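Local coordinates for mucus binding proteinn (Lactobacillus reuteri, PDB 4MT5), which probably binds mucin, as one repeat of a cell-wall-anchored surface protein by which lactobacilli would adhere to gastrointestinal mucus, at residues T3-Y8 with T63-V68; V47-G52 with H69-M74; A84-V89 with A110-R115; H94-N99 with V175-Y180; F144-S149 with I162-V167. One frame throughout, in Å; residues are numbered along the deposited sequence.

The repeat is elongated, and its two parts follow each other along the chain. Contacts 1 and 2 lie in the mucin binding domain and close before contact 3 opens. They share strand 65-77, which pairs with strands 2-10 and 46-51; their segments alternate, with centres about 16 Å apart. Contacts 3, 4 and 5 lie in the Muc B2-like domain. Contacts 3 and 4 share strand 85-96, with alternating segments and centres about 28 Å apart. Contact 5 is nested in the loop closed by contact 4 and packs against both. The centres of contacts 1 and 4 lie about 77 Å apart. Strand 65-77 also pairs with strand 104-120, so one mixed sheet joins the domains.

Contact 1. Residues T3-Y8 with T63-V68; sequences TAYVKY and TPTYEV
Segments 3-8 and 63-68 run parallel, with strand axes 18° apart. Four backbone hydrogen bonds join them. Y5 N donates to P64 O and K7 N to Y66 O, each nearly along the C=O axis. Y66 N donates to Y5 O, and V68 N reaches K7 O (2.8 Å) from above the carbonyl plane. The tightly packed face carries V6, Y8 and V68; Y66, on the same face, is less enclosed. V68 lies alongside the ring of Y8, with V68 CB 3.7 Å from Y8 CD1. Y8 OH is hydrogen-bonded to Y32 OH, and V68 also rests on L48. This is the parallel pairing of first and last strands of the ubiquitin-like beta-grasp fold, with strand 16-24 on the other side of strand 2-10. The opposite face is more exposed. T63 CG2 sits 3.4 Å from Y5 CE2, and T65 OG1 comes 3.3 Å from Y5 CB, the two threonines crossing the tyrosine obliquely. K7 starts with CG anti to the backbone N (chi1 176°) and bends at chi3 (77°). Its NZ then forms a long salt bridge of 3.4 Å with E67 OE2, while E67 OE1 accepts from H69 NE2.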
# COMPACT_ATOMS: atom_id res chain seq x y z
N THR A 3 -18.70 7.30 42.32
CA THR A 3 -18.50 7.45 40.89
C THR A 3 -17.49 6.43 40.42
O THR A 3 -16.55 6.09 41.15
CB THR A 3 -18.05 8.88 40.54
OG1 THR A 3 -19.18 9.76 40.60
CG2 THR A 3 -17.48 8.95 39.15
N ALA A 4 -17.70 5.90 39.23
CA ALA A 4 -16.69 5.05 38.62
C ALA A 4 -16.63 5.41 37.14
O ALA A 4 -17.66 5.64 36.51
CB ALA A 4 -17.04 3.59 38.82
N TYR A 5 -15.41 5.49 36.60
CA TYR A 5 -15.22 5.89 35.21
C TYR A 5 -14.73 4.71 34.39
O TYR A 5 -13.89 3.93 34.84
CB TYR A 5 -14.18 7.03 35.10
CG TYR A 5 -14.59 8.36 35.67
CD1 TYR A 5 -15.66 9.08 35.15
CD2 TYR A 5 -13.88 8.93 36.72
CE1 TYR A 5 -16.03 10.32 35.67
CE2 TYR A 5 -14.24 10.16 37.25
CZ TYR A 5 -15.31 10.85 36.72
OH TYR A 5 -15.65 12.08 37.25
N VAL A 6 -15.25 4.57 33.17
CA VAL A 6 -14.77 3.55 32.25
C VAL A 6 -14.29 4.29 31.00
O VAL A 6 -15.08 4.94 30.32
CB VAL A 6 -15.88 2.53 31.93
CG1 VAL A 6 -15.38 1.50 30.94
CG2 VAL A 6 -16.36 1.85 33.20
N LYS A 7 -12.99 4.23 30.73
CA LYS A 7 -12.38 5.11 29.73
C LYS A 7 -11.81 4.28 28.57
O LYS A 7 -10.92 3.46 28.77
CB LYS A 7 -11.28 5.98 30.37
CG LYS A 7 -10.49 6.85 29.42
CD LYS A 7 -9.67 7.95 30.15
CE LYS A 7 -8.40 7.40 30.80
NZ LYS A 7 -7.54 8.46 31.41
N TYR A 8 -12.36 4.49 27.38
CA TYR A 8 -11.93 3.77 26.18
C TYR A 8 -10.92 4.62 25.42
O TYR A 8 -11.25 5.71 24.96
CB TYR A 8 -13.12 3.50 25.26
CG TYR A 8 -14.23 2.66 25.86
CD1 TYR A 8 -14.32 1.31 25.58
CD2 TYR A 8 -15.19 3.23 26.70
CE1 TYR A 8 -15.35 0.53 26.13
CE2 TYR A 8 -16.21 2.47 27.25
CZ TYR A 8 -16.28 1.12 26.96
OH TYR A 8 -17.29 0.36 27.50
N THR A 63 -12.61 7.55 43.52
CA THR A 63 -13.16 7.82 42.22
C THR A 63 -12.26 7.13 41.21
O THR A 63 -11.33 7.73 40.68
CB THR A 63 -13.28 9.34 41.99
OG1 THR A 63 -14.36 9.83 42.79
CG2 THR A 63 -13.58 9.66 40.54
N PRO A 64 -12.49 5.84 40.98
CA PRO A 64 -11.63 5.05 40.10
C PRO A 64 -11.96 5.19 38.63
O PRO A 64 -13.13 5.29 38.26
CB PRO A 64 -11.91 3.62 40.54
CG PRO A 64 -13.29 3.66 41.06
CD PRO A 64 -13.50 5.01 41.66
N THR A 65 -10.92 5.19 37.80
CA THR A 65 -11.07 5.01 36.36
C THR A 65 -10.53 3.64 35.92
O THR A 65 -9.40 3.25 36.26
CB THR A 65 -10.34 6.10 35.58
OG1 THR A 65 -11.01 7.35 35.78
CG2 THR A 65 -10.31 5.79 34.09
N TYR A 66 -11.35 2.90 35.19
CA TYR A 66 -10.91 1.68 34.54
C TYR A 66 -10.71 1.96 33.04
O TYR A 66 -11.50 2.69 32.43
CB TYR A 66 -11.94 0.58 34.76
CG TYR A 66 -12.23 0.27 36.21
CD1 TYR A 66 -11.51 -0.71 36.89
CD2 TYR A 66 -13.22 0.95 36.90
CE1 TYR A 66 -11.78 -1.01 38.23
CE2 TYR A 66 -13.49 0.65 38.24
CZ TYR A 66 -12.77 -0.33 38.88
OH TYR A 66 -13.03 -0.62 40.18
N GLU A 67 -9.65 1.41 32.45
CA GLU A 67 -9.30 1.73 31.07
C GLU A 67 -9.48 0.56 30.09
O GLU A 67 -9.16 -0.59 30.38
CB GLU A 67 -7.87 2.30 30.97
CG GLU A 67 -7.68 3.70 31.60
CD GLU A 67 -6.24 4.23 31.48
OE1 GLU A 67 -5.32 3.39 31.36
OE2 GLU A 67 -6.02 5.47 31.50
N VAL A 68 -10.03 0.86 28.92
CA VAL A 68 -10.10 -0.14 27.86
C VAL A 68 -9.24 0.39 26.72
O VAL A 68 -9.58 1.42 26.14
CB VAL A 68 -11.56 -0.36 27.36
CG1 VAL A 68 -11.60 -1.37 26.24
CG2 VAL A 68 -12.46 -0.83 28.50

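Contact 2. Residues V47-G52 with H69-M74; sequences VLVSDG and HFKHGM
V47 and K71 form an antiparallel hydrogen-bonded pair, the first of three positions where segments 47-52 and 69-74 meet. V47 N donates to K71 O, and K71 N returns a bond to V47 O. The two side chains lie alongside each other. K71 CG takes the crowded place between backbone N and carbonyl carbon (chi1 60°). The rest of the lysine is extended, so its CE comes 3.9 Å from V47 CG1. On the other face, L48 has CG anti to its backbone N (chi1 -168°). Together with the turn at chi2, this sets L48 CD1 over one face of the F70 ring, offset to the rim, 4.1 Å from F70 CE1. F70 has CG anti to its carbonyl carbon, and its ring also packs on I38 of helix 35-42. V49 places CG2 beside its own backbone N, where the methyl meets K71 CG at 3.8 Å. S50 OG is again in the crowded position (chi1 54°). It stands at the edge of the H69 ring, 3.6 Å from CD2 of H69. The ring nitrogen ND1 of H69 bonds elsewhere, to D11. The backbone shifts register between L48 and S50. V49 N donates to H69 O at 2.8 Å, from above the carbonyl plane. S50 N adds a weak bond to the same oxygen, and H69 N donates to S50 O. Two residues, V49 and S50, thus face the single H69. That is a classic beta bulge, here in the antiparallel pairing of strands 46-51 and 65-77 of the beta-grasp domain.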
# COMPACT_ATOMS: atom_id res chain seq x y z
N VAL A 47 -8.68 -2.34 17.25
CA VAL A 47 -8.32 -3.62 17.85
C VAL A 47 -8.11 -3.50 19.36
O VAL A 47 -7.31 -2.69 19.81
CB VAL A 47 -7.03 -4.18 17.22
CG1 VAL A 47 -6.43 -5.30 18.07
CG2 VAL A 47 -7.31 -4.65 15.84
N LEU A 48 -8.82 -4.32 20.12
CA LEU A 48 -8.66 -4.40 21.56
C LEU A 48 -7.23 -4.71 21.98
O LEU A 48 -6.56 -5.54 21.36
CB LEU A 48 -9.59 -5.46 22.15
CG LEU A 48 -9.73 -5.43 23.66
CD1 LEU A 48 -10.06 -4.03 24.15
CD2 LEU A 48 -10.83 -6.38 24.09
N VAL A 49 -6.76 -4.04 23.02
CA VAL A 49 -5.41 -4.28 23.50
C VAL A 49 -5.46 -4.73 24.96
O VAL A 49 -4.72 -5.62 25.37
CB VAL A 49 -4.55 -3.02 23.36
CG1 VAL A 49 -3.14 -3.30 23.84
CG2 VAL A 49 -4.55 -2.57 21.91
N SER A 50 -6.35 -4.12 25.73
CA SER A 50 -6.54 -4.51 27.12
C SER A 50 -7.86 -3.97 27.61
O SER A 50 -8.36 -2.98 27.10
CB SER A 50 -5.39 -4.03 28.01
OG SER A 50 -5.19 -2.63 27.89
N ASP A 51 -8.43 -4.65 28.59
CA ASP A 51 -9.69 -4.25 29.17
C ASP A 51 -9.58 -4.36 30.70
O ASP A 51 -9.66 -5.45 31.26
CB ASP A 51 -10.83 -5.13 28.63
CG ASP A 51 -12.17 -4.86 29.32
OD1 ASP A 51 -12.29 -3.81 29.98
OD2 ASP A 51 -13.11 -5.68 29.20
N GLY A 52 -9.40 -3.21 31.35
CA GLY A 52 -9.20 -3.17 32.79
C GLY A 52 -10.43 -3.41 33.66
O GLY A 52 -10.32 -3.58 34.87
N HIS A 69 -8.13 -0.26 26.41
CA HIS A 69 -7.24 0.27 25.36
C HIS A 69 -7.46 -0.39 23.98
O HIS A 69 -7.71 -1.59 23.87
CB HIS A 69 -5.76 0.21 25.79
CG HIS A 69 -5.41 1.15 26.91
ND1 HIS A 69 -5.08 2.47 26.69
CD2 HIS A 69 -5.34 0.96 28.25
CE1 HIS A 69 -4.82 3.06 27.85
NE2 HIS A 69 -4.97 2.16 28.81
N PHE A 70 -7.40 0.41 22.93
CA PHE A 70 -7.51 -0.10 21.57
C PHE A 70 -6.33 0.40 20.77
O PHE A 70 -5.68 1.36 21.19
CB PHE A 70 -8.75 0.44 20.89
CG PHE A 70 -10.03 -0.03 21.50
CD1 PHE A 70 -10.73 -1.08 20.93
CD2 PHE A 70 -10.55 0.59 22.62
CE1 PHE A 70 -11.92 -1.50 21.48
CE2 PHE A 70 -11.73 0.17 23.16
CZ PHE A 70 -12.42 -0.87 22.59
N LYS A 71 -6.07 -0.24 19.64
CA LYS A 71 -5.16 0.31 18.61
C LYS A 71 -5.85 0.21 17.26
O LYS A 71 -6.83 -0.51 17.12
CB LYS A 71 -3.83 -0.43 18.57
CG LYS A 71 -3.96 -1.91 18.26
CD LYS A 71 -2.60 -2.58 18.13
CE LYS A 71 -2.69 -4.09 18.39
NZ LYS A 71 -1.32 -4.68 18.34
N HIS A 72 -5.34 0.94 16.28
CA HIS A 72 -5.90 0.89 14.93
C HIS A 72 -5.65 -0.45 14.27
O HIS A 72 -4.56 -1.02 14.37
CB HIS A 72 -5.33 2.00 14.06
CG HIS A 72 -5.88 3.36 14.36
ND1 HIS A 72 -5.71 4.44 13.52
CD2 HIS A 72 -6.61 3.81 15.41
CE1 HIS A 72 -6.31 5.50 14.04
NE2 HIS A 72 -6.86 5.14 15.19
N GLY A 73 -6.66 -0.96 13.58
CA GLY A 73 -6.51 -2.17 12.81
C GLY A 73 -5.67 -1.90 11.58
O GLY A 73 -5.75 -0.83 10.98
N MET A 74 -4.86 -2.87 11.20
CA MET A 74 -4.08 -2.74 9.97
C MET A 74 -4.42 -3.85 8.97
O MET A 74 -4.54 -5.03 9.33
CB MET A 74 -2.57 -2.74 10.27
CG MET A 74 -2.10 -1.57 11.14
SD MET A 74 -2.33 0.07 10.42
CE MET A 74 -1.71 1.10 11.76

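Contact 3. Residues A84-V89 with A110-R115; sequences AEQKTV and AVTFKR
E85 OE1 accepts two bonds from the side of the R115 guanidinium, 2.9 Å from R115 NE and 3.2 Å from R115 NH2. Both nitrogens hold the oxygen close to the guanidinium plane. NH2 meets the syn lone pair, whereas NE comes from above the carboxylate plane; the two flat groups are turned 48° apart. The second oxygen, E85 OE2, uses its anti lone pair for K87 NZ, at 2.7 Å. On the other face, T88 OG1 and T112 OG1 share a hydrogen bond of 2.9 Å. Beside them, the side chains of Q86 and K114 run alongside each other, with Q86 CG 3.8 Å from K114 CG. The backbone sets these partners in register. It is a beta hairpin of strands 85-96 and 104-120, with hydrogen-bonded pairs E85-R115, K87-F113 and V89-V111. R115 leaves its strand with CG in the crowded position (chi1 74°), then extends to NE. E85 is extended too, its CG anti to the backbone N. Further out, Y129 makes a cation-pi contact with R115. V111 CG2 lies over one face of the F113 ring, and that ring packs on W132 and V134. One carboxylate is shared by two cations whose nitrogens, K87 NZ and R115 NH2, stay 6.4 Å apart. This would favour an ionised E85 and soften the repulsion between the cations.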
# COMPACT_ATOMS: atom_id res chain seq x y z
N ALA A 84 -2.69 -4.62 -5.46
CA ALA A 84 -1.33 -4.12 -5.35
C ALA A 84 -1.20 -2.92 -6.24
O ALA A 84 -1.92 -2.79 -7.23
CB ALA A 84 -0.34 -5.18 -5.76
N GLU A 85 -0.28 -2.03 -5.88
CA GLU A 85 0.05 -0.93 -6.76
C GLU A 85 0.95 -1.44 -7.89
O GLU A 85 1.94 -2.13 -7.63
CB GLU A 85 0.71 0.22 -6.01
CG GLU A 85 0.92 1.43 -6.90
CD GLU A 85 1.67 2.57 -6.21
OE1 GLU A 85 2.14 2.37 -5.06
OE2 GLU A 85 1.79 3.65 -6.83
N GLN A 86 0.58 -1.11 -9.13
CA GLN A 86 1.31 -1.57 -10.30
C GLN A 86 1.65 -0.38 -11.18
O GLN A 86 0.80 0.46 -11.43
CB GLN A 86 0.46 -2.55 -11.11
CG GLN A 86 -0.09 -3.69 -10.29
CD GLN A 86 -0.87 -4.68 -11.12
OE1 GLN A 86 -0.66 -4.78 -12.34
NE2 GLN A 86 -1.77 -5.43 -10.48
N LYS A 87 2.90 -0.32 -11.64
CA LYS A 87 3.34 0.69 -12.60
C LYS A 87 4.09 0.04 -13.77
O LYS A 87 5.09 -0.65 -13.56
CB LYS A 87 4.24 1.74 -11.93
CG LYS A 87 3.56 2.58 -10.84
CD LYS A 87 3.67 4.09 -11.13
CE LYS A 87 3.03 4.90 -10.03
NZ LYS A 87 1.79 4.24 -9.48
N THR A 88 3.62 0.24 -14.99
CA THR A 88 4.24 -0.41 -16.14
C THR A 88 5.02 0.54 -17.07
O THR A 88 4.48 1.52 -17.57
CB THR A 88 3.21 -1.20 -16.95
OG1 THR A 88 2.76 -2.31 -16.17
CG2 THR A 88 3.83 -1.72 -18.24
N VAL A 89 6.29 0.23 -17.28
CA VAL A 89 7.10 1.02 -18.18
C VAL A 89 7.49 0.16 -19.38
O VAL A 89 8.12 -0.89 -19.24
CB VAL A 89 8.35 1.58 -17.49
CG1 VAL A 89 9.14 2.42 -18.45
CG2 VAL A 89 7.94 2.40 -16.30
N ALA A 110 8.29 -4.94 -22.04
CA ALA A 110 7.60 -4.30 -20.93
C ALA A 110 8.19 -4.69 -19.58
O ALA A 110 8.68 -5.81 -19.40
CB ALA A 110 6.12 -4.64 -20.97
N VAL A 111 8.16 -3.76 -18.62
CA VAL A 111 8.44 -4.10 -17.23
C VAL A 111 7.33 -3.57 -16.34
O VAL A 111 6.92 -2.42 -16.46
CB VAL A 111 9.83 -3.59 -16.76
CG1 VAL A 111 9.96 -2.11 -16.97
CG2 VAL A 111 10.06 -3.94 -15.30
N THR A 112 6.81 -4.44 -15.47
CA THR A 112 5.78 -4.06 -14.52
C THR A 112 6.34 -4.07 -13.11
O THR A 112 6.84 -5.09 -12.64
CB THR A 112 4.57 -5.02 -14.57
OG1 THR A 112 3.90 -4.90 -15.83
CG2 THR A 112 3.57 -4.71 -13.47
N PHE A 113 6.28 -2.91 -12.45
CA PHE A 113 6.69 -2.80 -11.06
C PHE A 113 5.46 -3.00 -10.19
O PHE A 113 4.42 -2.39 -10.45
CB PHE A 113 7.29 -1.42 -10.80
CG PHE A 113 8.61 -1.21 -11.46
CD1 PHE A 113 9.78 -1.60 -10.83
CD2 PHE A 113 8.70 -0.62 -12.70
CE1 PHE A 113 11.01 -1.41 -11.43
CE2 PHE A 113 9.92 -0.42 -13.31
CZ PHE A 113 11.08 -0.81 -12.67
N LYS A 114 5.56 -3.84 -9.16
CA LYS A 114 4.44 -4.11 -8.26
C LYS A 114 4.91 -3.95 -6.83
O LYS A 114 6.04 -4.30 -6.51
CB LYS A 114 3.93 -5.54 -8.45
CG LYS A 114 3.06 -5.74 -9.68
CD LYS A 114 2.89 -7.22 -10.00
CE LYS A 114 1.59 -7.47 -10.75
NZ LYS A 114 1.53 -8.84 -11.33
N ARG A 115 4.06 -3.39 -5.96
CA ARG A 115 4.37 -3.37 -4.52
C ARG A 115 3.14 -3.48 -3.65
O ARG A 115 2.04 -3.06 -4.03
CB ARG A 115 5.18 -2.13 -4.11
CG ARG A 115 4.38 -0.84 -4.07
CD ARG A 115 5.22 0.30 -3.51
NE ARG A 115 4.60 1.61 -3.71
CZ ARG A 115 5.20 2.78 -3.48
NH1 ARG A 115 6.45 2.81 -3.03
NH2 ARG A 115 4.56 3.91 -3.69

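Contact 4. Residues H94-N99 with V175-Y180; sequences HYVDEN and VKTVVY
Strands 85-96 and 174-182, the first and last of the Muc B2-like domain, pair in parallel here, as the first and last strands do in the ubiquitin-like beta-grasp fold. The short strand axes make 22°. Backbone hydrogen bonds come first. H94 N donates to K176 O, and H94 O accepts from V178 N. V96 N then donates to V178 O at 2.8 Å, nearly along the C=O axis. The last bond, Y180 N to V96 O, is 3.0 Å long and comes from well above the carbonyl plane, at the point where strand 85-96 ends. Apolar packing differs on the two faces. On one, the Y95 ring lies alongside V178, with Y95 CD1 3.6 Å from V178 CB. Y95 CD1 also approaches the edge of the Y180 ring, 3.9 Å from Y180 CE2. The hydroxyl of Y180 is fixed by P150 O. On the opposite face, V96 puts CG2 in the crowded position between its N and carbonyl carbon. That methyl reaches V179 CG2 at 3.8 Å and T177 CG2 at 3.9 Å. Polar side chains add looser contacts near H94. H94 ND1 has a weak hydrogen bond to D106. The H94 ring turns its edge to T177, with T177 OG1 in the ring plane and 4.0 Å from H94 CD2.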
# COMPACT_ATOMS: atom_id res chain seq x y z
N HIS A 94 10.73 1.45 -33.22
CA HIS A 94 10.19 1.48 -34.59
C HIS A 94 11.31 1.36 -35.63
O HIS A 94 12.35 2.02 -35.53
CB HIS A 94 9.38 2.76 -34.84
CG HIS A 94 8.17 2.91 -33.97
ND1 HIS A 94 7.16 1.98 -33.93
CD2 HIS A 94 7.81 3.89 -33.10
CE1 HIS A 94 6.23 2.38 -33.08
NE2 HIS A 94 6.61 3.53 -32.56
N TYR A 95 11.11 0.50 -36.62
CA TYR A 95 12.07 0.35 -37.70
C TYR A 95 11.46 0.82 -39.04
O TYR A 95 10.60 0.15 -39.61
CB TYR A 95 12.52 -1.11 -37.80
CG TYR A 95 13.14 -1.69 -36.54
CD1 TYR A 95 14.45 -1.38 -36.17
CD2 TYR A 95 12.42 -2.56 -35.72
CE1 TYR A 95 15.02 -1.92 -35.01
CE2 TYR A 95 12.98 -3.11 -34.56
CZ TYR A 95 14.28 -2.78 -34.22
OH TYR A 95 14.83 -3.32 -33.07
N VAL A 96 11.92 1.96 -39.55
CA VAL A 96 11.33 2.55 -40.76
C VAL A 96 12.31 2.81 -41.90
O VAL A 96 13.40 2.25 -41.93
CB VAL A 96 10.61 3.87 -40.43
CG1 VAL A 96 9.46 3.62 -39.47
CG2 VAL A 96 11.58 4.88 -39.84
N ASP A 97 11.90 3.65 -42.85
CA ASP A 97 12.77 4.12 -43.94
C ASP A 97 12.69 5.65 -44.16
O ASP A 97 12.37 6.40 -43.24
CB ASP A 97 12.51 3.36 -45.25
CG ASP A 97 11.08 3.55 -45.77
OD1 ASP A 97 10.50 4.65 -45.61
OD2 ASP A 97 10.55 2.59 -46.38
N GLU A 98 12.98 6.09 -45.38
CA GLU A 98 12.97 7.52 -45.70
C GLU A 98 11.55 8.08 -45.69
O GLU A 98 11.32 9.23 -45.32
CB GLU A 98 13.61 7.77 -47.06
CG GLU A 98 14.92 7.03 -47.28
CD GLU A 98 16.06 7.60 -46.47
OE1 GLU A 98 15.88 8.65 -45.81
OE2 GLU A 98 17.15 6.99 -46.49
N ASN A 99 10.62 7.24 -46.12
CA ASN A 99 9.21 7.61 -46.19
C ASN A 99 8.46 7.26 -44.90
O ASN A 99 7.23 7.24 -44.89
CB ASN A 99 8.51 6.92 -47.37
CG ASN A 99 9.36 6.93 -48.64
OD1 ASN A 99 10.36 7.65 -48.74
ND2 ASN A 99 8.95 6.12 -49.62
N VAL A 175 10.19 5.49 -26.38
CA VAL A 175 9.90 5.41 -27.80
C VAL A 175 11.11 5.87 -28.61
O VAL A 175 11.54 7.03 -28.54
CB VAL A 175 8.67 6.24 -28.20
CG1 VAL A 175 8.08 5.71 -29.50
CG2 VAL A 175 7.62 6.19 -27.09
N LYS A 176 11.67 4.94 -29.36
CA LYS A 176 12.89 5.15 -30.10
C LYS A 176 12.70 4.60 -31.51
O LYS A 176 12.24 3.47 -31.68
CB LYS A 176 14.05 4.42 -29.41
CG LYS A 176 15.21 5.29 -29.00
CD LYS A 176 14.81 6.42 -28.08
CE LYS A 176 16.07 7.02 -27.45
NZ LYS A 176 15.85 8.32 -26.75
N THR A 177 13.06 5.40 -32.51
CA THR A 177 12.87 5.05 -33.91
C THR A 177 14.19 4.80 -34.65
O THR A 177 15.12 5.60 -34.56
CB THR A 177 12.07 6.15 -34.62
OG1 THR A 177 10.82 6.34 -33.93
CG2 THR A 177 11.80 5.77 -36.06
N VAL A 178 14.26 3.69 -35.38
CA VAL A 178 15.43 3.38 -36.22
C VAL A 178 15.10 3.57 -37.71
O VAL A 178 14.14 2.98 -38.22
CB VAL A 178 15.92 1.94 -36.02
CG1 VAL A 178 17.32 1.77 -36.58
CG2 VAL A 178 15.91 1.59 -34.57
N VAL A 179 15.90 4.37 -38.41
CA VAL A 179 15.68 4.64 -39.83
C VAL A 179 16.71 3.94 -40.72
O VAL A 179 17.91 4.11 -40.54
CB VAL A 179 15.68 6.15 -40.17
CG1 VAL A 179 15.33 6.36 -41.62
CG2 VAL A 179 14.71 6.90 -39.29
N TYR A 180 16.21 3.15 -41.66
CA TYR A 180 17.05 2.42 -42.59
C TYR A 180 17.26 3.20 -43.89
O TYR A 180 16.28 3.59 -44.55
CB TYR A 180 16.43 1.06 -42.89
CG TYR A 180 16.69 0.00 -41.84
CD1 TYR A 180 17.61 -1.02 -42.06
CD2 TYR A 180 16.02 0.03 -40.62
CE1 TYR A 180 17.85 -1.99 -41.10
CE2 TYR A 180 16.26 -0.94 -39.64
CZ TYR A 180 17.17 -1.95 -39.89
OH TYR A 180 17.41 -2.91 -38.94

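Contact 5. Residues F144-S149 with I162-V167; sequences FAAVPS and INEFTV
Segments 144-149 and 162-167 run in opposite directions, and their backbones bond at the two ends of the contact. V147 and I162 are a hydrogen-bonded pair: V147 N donates to I162 O (3.1 Å) and I162 N to V147 O (3.0 Å), both in the carbonyl plane. At the other end F144 N donates to F165 O at 2.7 Å. In between, CA-H...O contacts replace N-H bonds. A146 CA meets N163 O, and E164 CA meets F144 O, each at 3.3 Å. The result is a separate two-stranded antiparallel sheet that packs on the long strands of the Muc B2-like domain. F144 and V167 take part in this packing. Their side chains cross at about a right angle, with F144 CE2 3.9 Å from V167 CG2. V167 holds that methyl in the crowded position between its N and carbonyl carbon. Both residues also touch V111 of strand 104-120. V147 and I162 leave the same face, where V147 rests on Y95 and I162 on I93. E164 is exposed. It lays its CG beside the backbone of segment 144-149, 3.6 Å from A146 N and 3.4 Å from F144 O.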
# COMPACT_ATOMS: atom_id res chain seq x y z
N PHE A 144 16.81 -2.11 -19.36
CA PHE A 144 16.38 -2.75 -20.58
C PHE A 144 17.62 -3.22 -21.32
O PHE A 144 18.58 -2.46 -21.46
CB PHE A 144 15.59 -1.78 -21.44
CG PHE A 144 14.16 -1.66 -21.05
CD1 PHE A 144 13.33 -2.78 -21.05
CD2 PHE A 144 13.62 -0.43 -20.69
CE1 PHE A 144 11.99 -2.68 -20.70
CE2 PHE A 144 12.29 -0.32 -20.33
CZ PHE A 144 11.47 -1.45 -20.33
N ALA A 145 17.61 -4.48 -21.75
CA ALA A 145 18.70 -4.99 -22.56
C ALA A 145 18.78 -4.14 -23.82
O ALA A 145 17.75 -3.85 -24.44
CB ALA A 145 18.47 -6.44 -22.91
N ALA A 146 19.98 -3.70 -24.19
CA ALA A 146 20.18 -3.02 -25.46
C ALA A 146 19.68 -3.92 -26.60
O ALA A 146 19.89 -5.14 -26.57
CB ALA A 146 21.64 -2.65 -25.65
N VAL A 147 18.99 -3.33 -27.57
CA VAL A 147 18.48 -4.10 -28.71
C VAL A 147 19.23 -3.82 -30.01
O VAL A 147 19.36 -2.66 -30.44
CB VAL A 147 16.94 -3.93 -28.92
CG1 VAL A 147 16.53 -4.40 -30.31
CG2 VAL A 147 16.16 -4.68 -27.86
N PRO A 148 19.75 -4.89 -30.63
CA PRO A 148 20.40 -4.83 -31.94
C PRO A 148 19.36 -4.62 -33.03
O PRO A 148 18.38 -5.38 -33.10
CB PRO A 148 21.03 -6.22 -32.08
CG PRO A 148 21.05 -6.79 -30.71
CD PRO A 148 19.82 -6.24 -30.06
N SER A 149 19.56 -3.59 -33.85
CA SER A 149 18.76 -3.40 -35.05
C SER A 149 19.01 -4.61 -35.96
O SER A 149 20.16 -4.96 -36.20
CB SER A 149 19.20 -2.13 -35.78
OG SER A 149 19.26 -1.01 -34.91
N ILE A 162 20.07 0.23 -30.30
CA ILE A 162 19.79 1.24 -29.30
C ILE A 162 20.21 0.73 -27.92
O ILE A 162 20.11 -0.47 -27.63
CB ILE A 162 18.33 1.73 -29.36
CG1 ILE A 162 18.17 3.01 -28.53
CG2 ILE A 162 17.39 0.60 -28.95
CD1 ILE A 162 19.25 4.09 -28.76
N ASN A 163 20.71 1.65 -27.10
CA ASN A 163 21.41 1.33 -25.86
C ASN A 163 20.61 0.58 -24.80
O ASN A 163 19.46 0.18 -25.00
CB ASN A 163 21.94 2.61 -25.22
CG ASN A 163 22.89 3.35 -26.13
OD1 ASN A 163 23.18 2.89 -27.24
ND2 ASN A 163 23.39 4.50 -25.67
N GLU A 164 21.26 0.38 -23.66
CA GLU A 164 20.55 -0.00 -22.46
C GLU A 164 20.01 1.27 -21.86
O GLU A 164 20.60 2.35 -22.01
CB GLU A 164 21.49 -0.62 -21.44
CG GLU A 164 21.94 -2.01 -21.75
CD GLU A 164 22.80 -2.55 -20.63
OE1 GLU A 164 23.50 -1.74 -19.98
OE2 GLU A 164 22.76 -3.78 -20.39
N PHE A 165 18.87 1.14 -21.19
CA PHE A 165 18.28 2.23 -20.45
C PHE A 165 17.76 1.67 -19.12
O PHE A 165 17.17 0.58 -19.09
CB PHE A 165 17.15 2.88 -21.26
CG PHE A 165 17.62 3.95 -22.21
CD1 PHE A 165 18.66 4.82 -21.86
CD2 PHE A 165 17.03 4.10 -23.46
CE1 PHE A 165 19.09 5.81 -22.73
CE2 PHE A 165 17.45 5.09 -24.35
CZ PHE A 165 18.49 5.95 -23.98
N THR A 166 18.03 2.39 -18.04
CA THR A 166 17.54 1.99 -16.73
C THR A 166 16.26 2.76 -16.44
O THR A 166 16.16 3.95 -16.75
CB THR A 166 18.56 2.24 -15.61
OG1 THR A 166 19.75 1.48 -15.85
CG2 THR A 166 17.99 1.82 -14.26
N VAL A 167 15.26 2.07 -15.87
CA VAL A 167 14.00 2.72 -15.55
C VAL A 167 13.55 2.42 -14.11
O VAL A 167 13.81 1.35 -13.57
CB VAL A 167 12.90 2.30 -16.55
CG1 VAL A 167 13.21 2.85 -17.93
CG2 VAL A 167 12.78 0.79 -16.61